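PDB 6JQS: DNA-binding response regulator from Paenisporosarcina sp. TG-14, which probably binds DNA through a LuxR-type helix-turn-helix domain and, as a GerE transcription factor, probably regulates genes of spore formation. Local coordinates for residues R15-T29 with L36-T50. Residues are numbered along the deposited sequence; the frame is centred on the assembly and turned at random.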
ATOM      1  N   ARG A  15       6.078  -6.594   0.091  1.00 45.87           N
ATOM      2  CA  ARG A  15       4.876  -6.659  -0.773  1.00 40.85           C
ATOM      3  C   ARG A  15       3.978  -5.461  -0.465  1.00 31.93           C
ATOM      4  O   ARG A  15       3.584  -4.847  -1.428  1.00 35.61           O
ATOM      5  CB  ARG A  15       4.133  -7.985  -0.605  1.00 48.68           C
ATOM      6  CG  ARG A  15       2.848  -8.030  -1.410  1.00 48.21           C
ATOM      7  CD  ARG A  15       2.493  -9.441  -1.811  1.00 54.30           C
ATOM      8  NE  ARG A  15       3.242  -9.898  -2.981  1.00 49.43           N
ATOM      9  CZ  ARG A  15       3.280 -11.173  -3.376  1.00 57.28           C
ATOM     10  NH1 ARG A  15       3.987 -11.528  -4.441  1.00 51.09           N
ATOM     11  NH2 ARG A  15       2.626 -12.095  -2.686  1.00 47.87           N
ATOM     12  N   GLU A  16       3.647  -5.215   0.812  1.00 35.97           N
ATOM     13  CA  GLU A  16       2.800  -4.094   1.305  1.00 41.24           C
ATOM     14  C   GLU A  16       3.414  -2.773   0.816  1.00 38.54           C
ATOM     15  O   GLU A  16       2.691  -1.963   0.289  1.00 27.94           O
ATOM     16  CB  GLU A  16       2.697  -4.107   2.833  1.00 40.34           C
ATOM     17  CG  GLU A  16       1.692  -5.104   3.446  1.00 48.20           C
ATOM     18  CD  GLU A  16       1.803  -5.237   4.974  1.00 54.34           C
ATOM     19  OE1 GLU A  16       2.943  -5.073   5.453  1.00 55.12           O
ATOM     20  OE2 GLU A  16       0.741  -5.407   5.715  1.00 50.12           O
ATOM     21  N   ARG A  17       4.726  -2.580   0.962  1.00 34.47           N
ATOM     22  CA  ARG A  17       5.395  -1.333   0.471  1.00 36.75           C
ATOM     23  C   ARG A  17       5.231  -1.214  -1.047  1.00 36.22           C
ATOM     24  O   ARG A  17       4.905  -0.135  -1.524  1.00 43.01           O
ATOM     25  CB  ARG A  17       6.889  -1.306   0.833  1.00 44.05           C
ATOM     26  CG  ARG A  17       7.593  -0.037   0.358  1.00 44.17           C
ATOM     27  CD  ARG A  17       9.109   0.001   0.592  1.00 51.02           C
ATOM     28  NE  ARG A  17       9.421  -0.203   1.997  1.00 48.39           N
ATOM     29  CZ  ARG A  17       9.686  -1.391   2.550  1.00 53.10           C
ATOM     30  NH1 ARG A  17       9.690  -2.492   1.819  1.00 53.49           N
ATOM     31  NH2 ARG A  17       9.937  -1.483   3.840  1.00 54.10           N
ATOM     32  N   GLU A  18       5.373  -2.296  -1.804  1.00 39.17           N
ATOM     33  CA  GLU A  18       5.216  -2.221  -3.278  1.00 36.74           C
ATOM     34  C   GLU A  18       3.770  -1.889  -3.628  1.00 34.74           C
ATOM     35  O   GLU A  18       3.559  -1.218  -4.638  1.00 32.78           O
ATOM     36  CB  GLU A  18       5.473  -3.528  -4.027  1.00 39.23           C
ATOM     37  CG  GLU A  18       6.904  -4.031  -4.034  1.00 49.56           C
ATOM     38  CD  GLU A  18       6.930  -5.446  -4.611  1.00 59.66           C
ATOM     39  OE1 GLU A  18       7.092  -6.411  -3.831  1.00 53.38           O
ATOM     40  OE2 GLU A  18       6.734  -5.578  -5.842  1.00 63.80           O
ATOM     41  N   ILE A  19       2.793  -2.463  -2.932  1.00 33.89           N
ATOM     42  CA  ILE A  19       1.377  -2.104  -3.208  1.00 29.56           C
ATOM     43  C   ILE A  19       1.139  -0.589  -3.016  1.00 27.66           C
ATOM     44  O   ILE A  19       0.442   0.034  -3.873  1.00 34.18           O
ATOM     45  CB  ILE A  19       0.413  -2.950  -2.367  1.00 31.10           C
ATOM     46  CG1 ILE A  19       0.413  -4.407  -2.832  1.00 29.38           C
ATOM     47  CG2 ILE A  19      -0.973  -2.308  -2.405  1.00 28.98           C
ATOM     48  CD1 ILE A  19      -0.191  -5.386  -1.802  1.00 28.81           C
ATOM     49  N   PHE A  20       1.559  -0.023  -1.896  1.00 32.06           N
ATOM     50  CA  PHE A  20       1.328   1.404  -1.583  1.00 29.14           C
ATOM     51  C   PHE A  20       2.162   2.283  -2.537  1.00 34.12           C
ATOM     52  O   PHE A  20       1.662   3.376  -2.857  1.00 32.63           O
ATOM     53  CB  PHE A  20       1.592   1.713  -0.115  1.00 27.28           C
ATOM     54  CG  PHE A  20       0.446   1.337   0.785  1.00 25.21           C
ATOM     55  CD1 PHE A  20      -0.586   2.225   0.981  1.00 27.78           C
ATOM     56  CD2 PHE A  20       0.296   0.050   1.271  1.00 31.73           C
ATOM     57  CE1 PHE A  20      -1.728   1.867   1.683  1.00 27.90           C
ATOM     58  CE2 PHE A  20      -0.839  -0.296   2.011  1.00 28.62           C
ATOM     59  CZ  PHE A  20      -1.839   0.613   2.205  1.00 28.16           C
ATOM     60  N   GLN A  21       3.382   1.892  -2.923  1.00 33.03           N
ATOM     61  CA  GLN A  21       4.153   2.687  -3.941  1.00 33.72           C
ATOM     62  C   GLN A  21       3.366   2.758  -5.253  1.00 36.16           C
ATOM     63  O   GLN A  21       3.384   3.794  -5.903  1.00 33.43           O
ATOM     64  CB  GLN A  21       5.562   2.117  -4.157  1.00 33.07           C
ATOM     65  CG  GLN A  21       6.452   3.079  -4.937  1.00 39.15           C
ATOM     66  CD  GLN A  21       6.637   4.412  -4.226  1.00 36.69           C
ATOM     67  OE1 GLN A  21       7.373   4.532  -3.258  1.00 35.75           O
ATOM     68  NE2 GLN A  21       5.849   5.393  -4.607  1.00 39.13           N
ATOM     69  N   LEU A  22       2.630   1.715  -5.636  1.00 34.76           N
ATOM     70  CA  LEU A  22       1.783   1.763  -6.843  1.00 33.98           C
ATOM     71  C   LEU A  22       0.517   2.580  -6.638  1.00 35.27           C
ATOM     72  O   LEU A  22       0.093   3.199  -7.638  1.00 31.26           O
ATOM     73  CB  LEU A  22       1.472   0.339  -7.360  1.00 39.18           C
ATOM     74  CG  LEU A  22       2.701  -0.506  -7.715  1.00 43.11           C
ATOM     75  CD1 LEU A  22       2.288  -1.834  -8.347  1.00 42.48           C
ATOM     76  CD2 LEU A  22       3.645   0.221  -8.664  1.00 49.53           C
ATOM     77  N   LEU A  23      -0.138   2.557  -5.463  1.00 32.39           N
ATOM     78  CA  LEU A  23      -1.249   3.489  -5.199  1.00 32.52           C
ATOM     79  C   LEU A  23      -0.730   4.929  -5.345  1.00 29.99           C
ATOM     80  O   LEU A  23      -1.365   5.751  -5.935  1.00 25.30           O
ATOM     81  CB  LEU A  23      -1.797   3.245  -3.795  1.00 36.18           C
ATOM     82  CG  LEU A  23      -2.586   1.947  -3.632  1.00 35.28           C
ATOM     83  CD1 LEU A  23      -2.854   1.701  -2.153  1.00 37.07           C
ATOM     84  CD2 LEU A  23      -3.875   2.005  -4.423  1.00 39.48           C
ATOM     85  N   VAL A  24       0.433   5.245  -4.803  1.00 35.10           N
ATOM     86  CA  VAL A  24       0.942   6.639  -5.018  1.00 31.13           C
ATOM     87  C   VAL A  24       0.890   6.967  -6.517  1.00 29.11           C
ATOM     88  O   VAL A  24       0.549   8.145  -6.893  1.00 34.02           O
ATOM     89  CB  VAL A  24       2.355   6.736  -4.426  1.00 32.93           C
ATOM     90  CG1 VAL A  24       3.062   7.967  -4.933  1.00 29.13           C
ATOM     91  CG2 VAL A  24       2.273   6.714  -2.923  1.00 34.14           C
ATOM     92  N   ARG A  25       1.204   5.993  -7.388  1.00 35.12           N
ATOM     93  CA  ARG A  25       1.287   6.194  -8.858  1.00 34.01           C
ATOM     94  C   ARG A  25      -0.081   6.036  -9.527  1.00 37.89           C
ATOM     95  O   ARG A  25      -0.113   5.930 -10.738  1.00 48.06           O
ATOM     96  CB  ARG A  25       2.296   5.218  -9.460  1.00 41.50           C
ATOM     97  CG  ARG A  25       3.710   5.494  -9.000  1.00 35.23           C
ATOM     98  CD  ARG A  25       4.736   4.627  -9.642  1.00 43.67           C
ATOM     99  NE  ARG A  25       5.925   4.818  -8.828  1.00 45.06           N
ATOM    100  CZ  ARG A  25       6.792   3.876  -8.498  1.00 50.33           C
ATOM    101  NH1 ARG A  25       6.633   2.636  -8.918  1.00 55.46           N
ATOM    102  NH2 ARG A  25       7.813   4.185  -7.712  1.00 50.59           N
ATOM    103  N   ASP A  26      -1.163   6.071  -8.775  1.00 37.28           N
ATOM    104  CA  ASP A  26      -2.560   6.136  -9.274  1.00 37.63           C
ATOM    105  C   ASP A  26      -2.947   4.816  -9.961  1.00 39.05           C
ATOM    106  O   ASP A  26      -3.880   4.859 -10.769  1.00 41.60           O
ATOM    107  CB  ASP A  26      -2.822   7.388 -10.130  1.00 36.89           C
ATOM    108  CG  ASP A  26      -4.295   7.773 -10.283  1.00 47.54           C
ATOM    109  OD1 ASP A  26      -5.133   7.438  -9.375  1.00 43.26           O
ATOM    110  OD2 ASP A  26      -4.626   8.378 -11.326  1.00 52.87           O
ATOM    111  N   TYR A  27      -2.325   3.690  -9.598  1.00 39.51           N
ATOM    112  CA  TYR A  27      -2.753   2.325 -10.038  1.00 44.10           C
ATOM    113  C   TYR A  27      -4.030   1.953  -9.291  1.00 40.71           C
ATOM    114  O   TYR A  27      -4.150   2.251  -8.100  1.00 42.65           O
ATOM    115  CB  TYR A  27      -1.699   1.263  -9.760  1.00 45.97           C
ATOM    116  CG  TYR A  27      -0.557   1.224 -10.734  1.00 53.16           C
ATOM    117  CD1 TYR A  27       0.327   2.283 -10.830  1.00 49.69           C
ATOM    118  CD2 TYR A  27      -0.316   0.102 -11.513  1.00 63.09           C
ATOM    119  CE1 TYR A  27       1.392   2.259 -11.713  1.00 51.05           C
ATOM    120  CE2 TYR A  27       0.755   0.052 -12.393  1.00 57.79           C
ATOM    121  CZ  TYR A  27       1.602   1.145 -12.502  1.00 64.25           C
ATOM    122  OH  TYR A  27       2.661   1.131 -13.359  1.00 68.12           O
ATOM    123  N   SER A  28      -4.976   1.353  -9.993  1.00 41.69           N
ATOM    124  CA  SER A  28      -6.125   0.641  -9.399  1.00 40.08           C
ATOM    125  C   SER A  28      -5.646  -0.662  -8.742  1.00 38.50           C
ATOM    126  O   SER A  28      -4.569  -1.184  -9.079  1.00 35.46           O
ATOM    127  CB  SER A  28      -7.146   0.335 -10.462  1.00 46.60           C
ATOM    128  OG  SER A  28      -6.584  -0.597 -11.367  1.00 43.89           O
ATOM    129  N   THR A  29      -6.435  -1.223  -7.841  1.00 36.37           N
ATOM    130  CA  THR A  29      -6.077  -2.493  -7.163  1.00 39.42           C
ATOM    131  C   THR A  29      -5.970  -3.586  -8.242  1.00 39.12           C
ATOM    132  O   THR A  29      -5.064  -4.405  -8.142  1.00 37.54           O
ATOM    133  CB  THR A  29      -7.005  -2.697  -5.961  1.00 39.70           C
ATOM    134  OG1 THR A  29      -8.367  -2.692  -6.384  1.00 41.83           O
ATOM    135  CG2 THR A  29      -6.798  -1.609  -4.929  1.00 45.05           C
ATOM    136  N   LEU A  36       1.897  -7.298  -9.907  1.00 45.18           N
ATOM    137  CA  LEU A  36       2.595  -8.105  -8.854  1.00 47.21           C
ATOM    138  C   LEU A  36       2.217  -9.598  -8.958  1.00 45.66           C
ATOM    139  O   LEU A  36       2.835 -10.401  -8.266  1.00 43.15           O
ATOM    140  CB  LEU A  36       2.277  -7.543  -7.468  1.00 52.88           C
ATOM    141  CG  LEU A  36       2.634  -6.070  -7.233  1.00 56.18           C
ATOM    142  CD1 LEU A  36       2.222  -5.655  -5.832  1.00 56.10           C
ATOM    143  CD2 LEU A  36       4.118  -5.796  -7.435  1.00 56.69           C
ATOM    144  N   LYS A  37       1.257  -9.941  -9.809  1.00 46.44           N
ATOM    145  CA  LYS A  37       0.841 -11.336 -10.140  1.00 53.75           C
ATOM    146  C   LYS A  37       0.262 -11.984  -8.873  1.00 49.40           C
ATOM    147  O   LYS A  37       0.758 -13.021  -8.429  1.00 44.37           O
ATOM    148  CB  LYS A  37       1.993 -12.099 -10.815  1.00 63.25           C
ATOM    149  CG  LYS A  37       2.129 -11.835 -12.319  1.00 65.92           C
ATOM    150  CD  LYS A  37       3.087 -12.762 -13.062  1.00 72.85           C
ATOM    151  CE  LYS A  37       4.471 -12.178 -13.263  1.00 79.87           C
ATOM    152  NZ  LYS A  37       5.060 -11.724 -11.983  1.00 83.20           N
ATOM    153  N   ILE A  38      -0.773 -11.357  -8.320  1.00 46.88           N
ATOM    154  CA  ILE A  38      -1.521 -11.841  -7.125  1.00 45.37           C
ATOM    155  C   ILE A  38      -2.984 -11.500  -7.366  1.00 41.83           C
ATOM    156  O   ILE A  38      -3.251 -10.696  -8.277  1.00 44.16           O
ATOM    157  CB  ILE A  38      -0.979 -11.211  -5.824  1.00 46.88           C
ATOM    158  CG1 ILE A  38      -1.170  -9.690  -5.789  1.00 44.86           C
ATOM    159  CG2 ILE A  38       0.469 -11.621  -5.574  1.00 52.49           C
ATOM    160  CD1 ILE A  38      -0.754  -9.081  -4.452  1.00 44.81           C
ATOM    161  N   SER A  39      -3.903 -11.978  -6.535  1.00 40.78           N
ATOM    162  CA  SER A  39      -5.335 -11.697  -6.788  1.00 41.34           C
ATOM    163  C   SER A  39      -5.647 -10.274  -6.325  1.00 37.42           C
ATOM    164  O   SER A  39      -4.961  -9.755  -5.424  1.00 40.59           O
ATOM    165  CB  SER A  39      -6.257 -12.718  -6.165  1.00 38.31           C
ATOM    166  OG  SER A  39      -6.661 -12.313  -4.881  1.00 41.81           O
ATOM    167  N   GLU A  40      -6.674  -9.661  -6.900  1.00 35.56           N
ATOM    168  CA  GLU A  40      -7.079  -8.294  -6.476  1.00 41.06           C
ATOM    169  C   GLU A  40      -7.621  -8.345  -5.043  1.00 43.06           C
ATOM    170  O   GLU A  40      -7.463  -7.361  -4.319  1.00 36.55           O
ATOM    171  CB  GLU A  40      -8.146  -7.728  -7.397  1.00 42.18           C
ATOM    172  CG  GLU A  40      -8.460  -6.291  -7.057  1.00 49.99           C
ATOM    173  CD  GLU A  40      -9.370  -5.608  -8.049  1.00 56.49           C
ATOM    174  OE1 GLU A  40      -9.650  -6.233  -9.104  1.00 54.55           O
ATOM    175  OE2 GLU A  40      -9.771  -4.447  -7.766  1.00 54.77           O
ATOM    176  N   LYS A  41      -8.249  -9.455  -4.647  1.00 36.63           N
ATOM    177  CA  LYS A  41      -8.781  -9.647  -3.267  1.00 37.38           C
ATOM    178  C   LYS A  41      -7.645  -9.550  -2.246  1.00 36.65           C
ATOM    179  O   LYS A  41      -7.897  -8.974  -1.130  1.00 33.01           O
ATOM    180  CB  LYS A  41      -9.535 -10.975  -3.153  1.00 38.34           C
ATOM    181  CG  LYS A  41     -10.865 -10.991  -3.880  0.50 33.76           C
ATOM    182  CD  LYS A  41     -11.586 -12.322  -3.805  0.50 31.31           C
ATOM    183  CE  LYS A  41     -12.645 -12.444  -4.877  0.50 32.10           C
ATOM    184  NZ  LYS A  41     -13.531 -13.609  -4.631  0.50 33.19           N
ATOM    185  N   THR A  42      -6.480 -10.097  -2.591  1.00 31.85           N
ATOM    186  CA  THR A  42      -5.284 -10.144  -1.714  1.00 34.60           C
ATOM    187  C   THR A  42      -4.717  -8.712  -1.616  1.00 31.93           C
ATOM    188  O   THR A  42      -4.326  -8.326  -0.514  1.00 32.37           O
ATOM    189  CB  THR A  42      -4.229 -11.105  -2.244  1.00 36.17           C
ATOM    190  OG1 THR A  42      -4.808 -12.397  -2.404  1.00 39.03           O
ATOM    191  CG2 THR A  42      -3.002 -11.221  -1.352  1.00 37.83           C
ATOM    192  N   VAL A  43      -4.676  -7.981  -2.743  1.00 32.86           N
ATOM    193  CA  VAL A  43      -4.228  -6.552  -2.782  1.00 34.30           C
ATOM    194  C   VAL A  43      -5.085  -5.744  -1.819  1.00 30.22           C
ATOM    195  O   VAL A  43      -4.527  -5.088  -0.909  1.00 30.17           O
ATOM    196  CB  VAL A  43      -4.269  -5.942  -4.186  1.00 31.66           C
ATOM    197  CG1 VAL A  43      -4.016  -4.433  -4.157  1.00 31.76           C
ATOM    198  CG2 VAL A  43      -3.306  -6.649  -5.099  1.00 30.14           C
ATOM    199  N   ARG A  44      -6.402  -5.842  -1.951  1.00 28.98           N
ATOM    200  CA  ARG A  44      -7.369  -5.173  -1.030  1.00 34.04           C
ATOM    201  C   ARG A  44      -7.137  -5.546   0.436  1.00 32.86           C
ATOM    202  O   ARG A  44      -7.199  -4.614   1.307  1.00 29.99           O
ATOM    203  CB  ARG A  44      -8.797  -5.497  -1.471  1.00 43.65           C
ATOM    204  CG  ARG A  44      -9.205  -4.837  -2.778  1.00 47.16           C
ATOM    205  CD  ARG A  44     -10.719  -4.800  -2.818  1.00 53.77           C
ATOM    206  NE  ARG A  44     -11.226  -4.265  -4.060  1.00 67.79           N
ATOM    207  CZ  ARG A  44     -11.502  -4.974  -5.153  1.00 77.52           C
ATOM    208  NH1 ARG A  44     -11.308  -6.287  -5.191  1.00 83.59           N
ATOM    209  NH2 ARG A  44     -11.969  -4.347  -6.220  1.00 74.57           N
ATOM    210  N   ASN A  45      -6.948  -6.834   0.751  1.00 32.28           N
ATOM    211  CA  ASN A  45      -6.750  -7.313   2.144  1.00 31.65           C
ATOM    212  C   ASN A  45      -5.409  -6.790   2.673  1.00 31.80           C
ATOM    213  O   ASN A  45      -5.335  -6.466   3.865  1.00 29.28           O
ATOM    214  CB  ASN A  45      -6.913  -8.824   2.282  1.00 36.72           C
ATOM    215  CG  ASN A  45      -8.375  -9.224   2.161  1.00 35.68           C
ATOM    216  OD1 ASN A  45      -9.240  -8.550   2.697  1.00 34.63           O
ATOM    217  ND2 ASN A  45      -8.646 -10.292   1.457  1.00 33.42           N
ATOM    218  N   HIS A  46      -4.412  -6.633   1.826  1.00 31.26           N
ATOM    219  CA  HIS A  46      -3.104  -6.078   2.277  1.00 31.01           C
ATOM    220  C   HIS A  46      -3.263  -4.606   2.688  1.00 27.52           C
ATOM    221  O   HIS A  46      -2.664  -4.170   3.685  1.00 30.59           O
ATOM    222  CB  HIS A  46      -2.076  -6.231   1.167  1.00 30.10           C
ATOM    223  CG  HIS A  46      -1.335  -7.515   1.188  1.00 36.63           C
ATOM    224  ND1 HIS A  46      -1.370  -8.400   0.111  1.00 44.92           N
ATOM    225  CD2 HIS A  46      -0.555  -8.079   2.133  1.00 28.94           C
ATOM    226  CE1 HIS A  46      -0.633  -9.444   0.404  1.00 35.70           C
ATOM    227  NE2 HIS A  46      -0.167  -9.292   1.642  1.00 40.04           N
ATOM    228  N   ILE A  47      -3.963  -3.855   1.857  1.00 28.77           N
ATOM    229  CA  ILE A  47      -4.296  -2.437   2.068  1.00 29.79           C
ATOM    230  C   ILE A  47      -5.081  -2.355   3.377  1.00 31.81           C
ATOM    231  O   ILE A  47      -4.733  -1.493   4.238  1.00 27.75           O
ATOM    232  CB  ILE A  47      -5.050  -1.883   0.846  1.00 25.56           C
ATOM    233  CG1 ILE A  47      -4.137  -1.763  -0.376  1.00 25.18           C
ATOM    234  CG2 ILE A  47      -5.719  -0.572   1.205  1.00 30.24           C
ATOM    235  CD1 ILE A  47      -4.870  -1.539  -1.683  1.00 26.43           C
ATOM    236  N   SER A  48      -6.110  -3.193   3.564  1.00 26.63           N
ATOM    237  CA  SER A  48      -6.923  -3.131   4.813  1.00 29.70           C
ATOM    238  C   SER A  48      -6.053  -3.382   6.021  1.00 25.47           C
ATOM    239  O   SER A  48      -6.217  -2.656   7.055  1.00 29.36           O
ATOM    240  CB  SER A  48      -8.086  -4.049   4.837  1.00 30.23           C
ATOM    241  OG  SER A  48      -8.916  -3.757   3.740  1.00 36.61           O
ATOM    242  N   ASN A  49      -5.175  -4.378   5.910  1.00 28.00           N
ATOM    243  CA  ASN A  49      -4.275  -4.747   7.018  1.00 29.98           C
ATOM    244  C   ASN A  49      -3.368  -3.565   7.358  1.00 28.79           C
ATOM    245  O   ASN A  49      -3.115  -3.342   8.551  1.00 31.34           O
ATOM    246  CB  ASN A  49      -3.496  -6.001   6.618  1.00 36.95           C
ATOM    247  CG  ASN A  49      -2.948  -6.754   7.800  1.00 42.17           C
ATOM    248  OD1 ASN A  49      -3.603  -6.827   8.825  1.00 44.92           O
ATOM    249  ND2 ASN A  49      -1.769  -7.326   7.635  1.00 49.16           N
ATOM    250  N   THR A  50      -2.813  -2.866   6.359  1.00 31.89           N
ATOM    251  CA  THR A  50      -1.840  -1.745   6.610  1.00 29.32           C
ATOM    252  C   THR A  50      -2.602  -0.595   7.274  1.00 29.44           C
ATOM    253  O   THR A  50      -2.124   0.031   8.224  1.00 28.43           O
ATOM    254  CB  THR A  50      -1.161  -1.307   5.307  1.00 32.62           C
ATOM    255  OG1 THR A  50      -0.609  -2.490   4.754  1.00 32.93           O
ATOM    256  CG2 THR A  50      -0.053  -0.291   5.503  1.00 32.74           C
TER
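The side chain of Ile19 sits as a knob among Val43, His46 and Ile47 of helix 40-50 and Leu36, which ends the preceding helix. Its CG1 lies beside the backbone N (chi1 -70°), which carries CD1 across His46 at about a right angle, 3.6 Å from His46 CB, while the CG2 branch rests on Ile47 CG1 at 3.8 Å. Ile47 answers as a knob of its own among Phe20, Leu23, Ile19 and Thr29. Helix 15-24 and helix 40-50, their segment axes 10.0 Å apart and nearly perpendicular, belong to the first and third helices of the four-helix LuxR-type fold; helix 29-36 and helix 40-54 form its helix-turn-helix, the latter being the probable recognition helix. Thr29, the first residue of helix 29-36, donates from OG1 to OE2 of Glu40 at the start of helix 40-54 (2.6 Å), meeting the anti side of the carboxylate 27° out of its plane. Glu40 OE2 also forms a salt bridge with Arg44 NH2, so two groups grip it and hold the extended Glu40 chain. Farther along helix 40-54, Phe20 CE2 meets Thr50 CB at 3.5 Å, and Thr50 OG1 turns back to His46 O. Arg15, bent at chi3 (-80°), lays one guanidinium face over Ile38 CG2, whereas its CG sits over a face of the His46 ring.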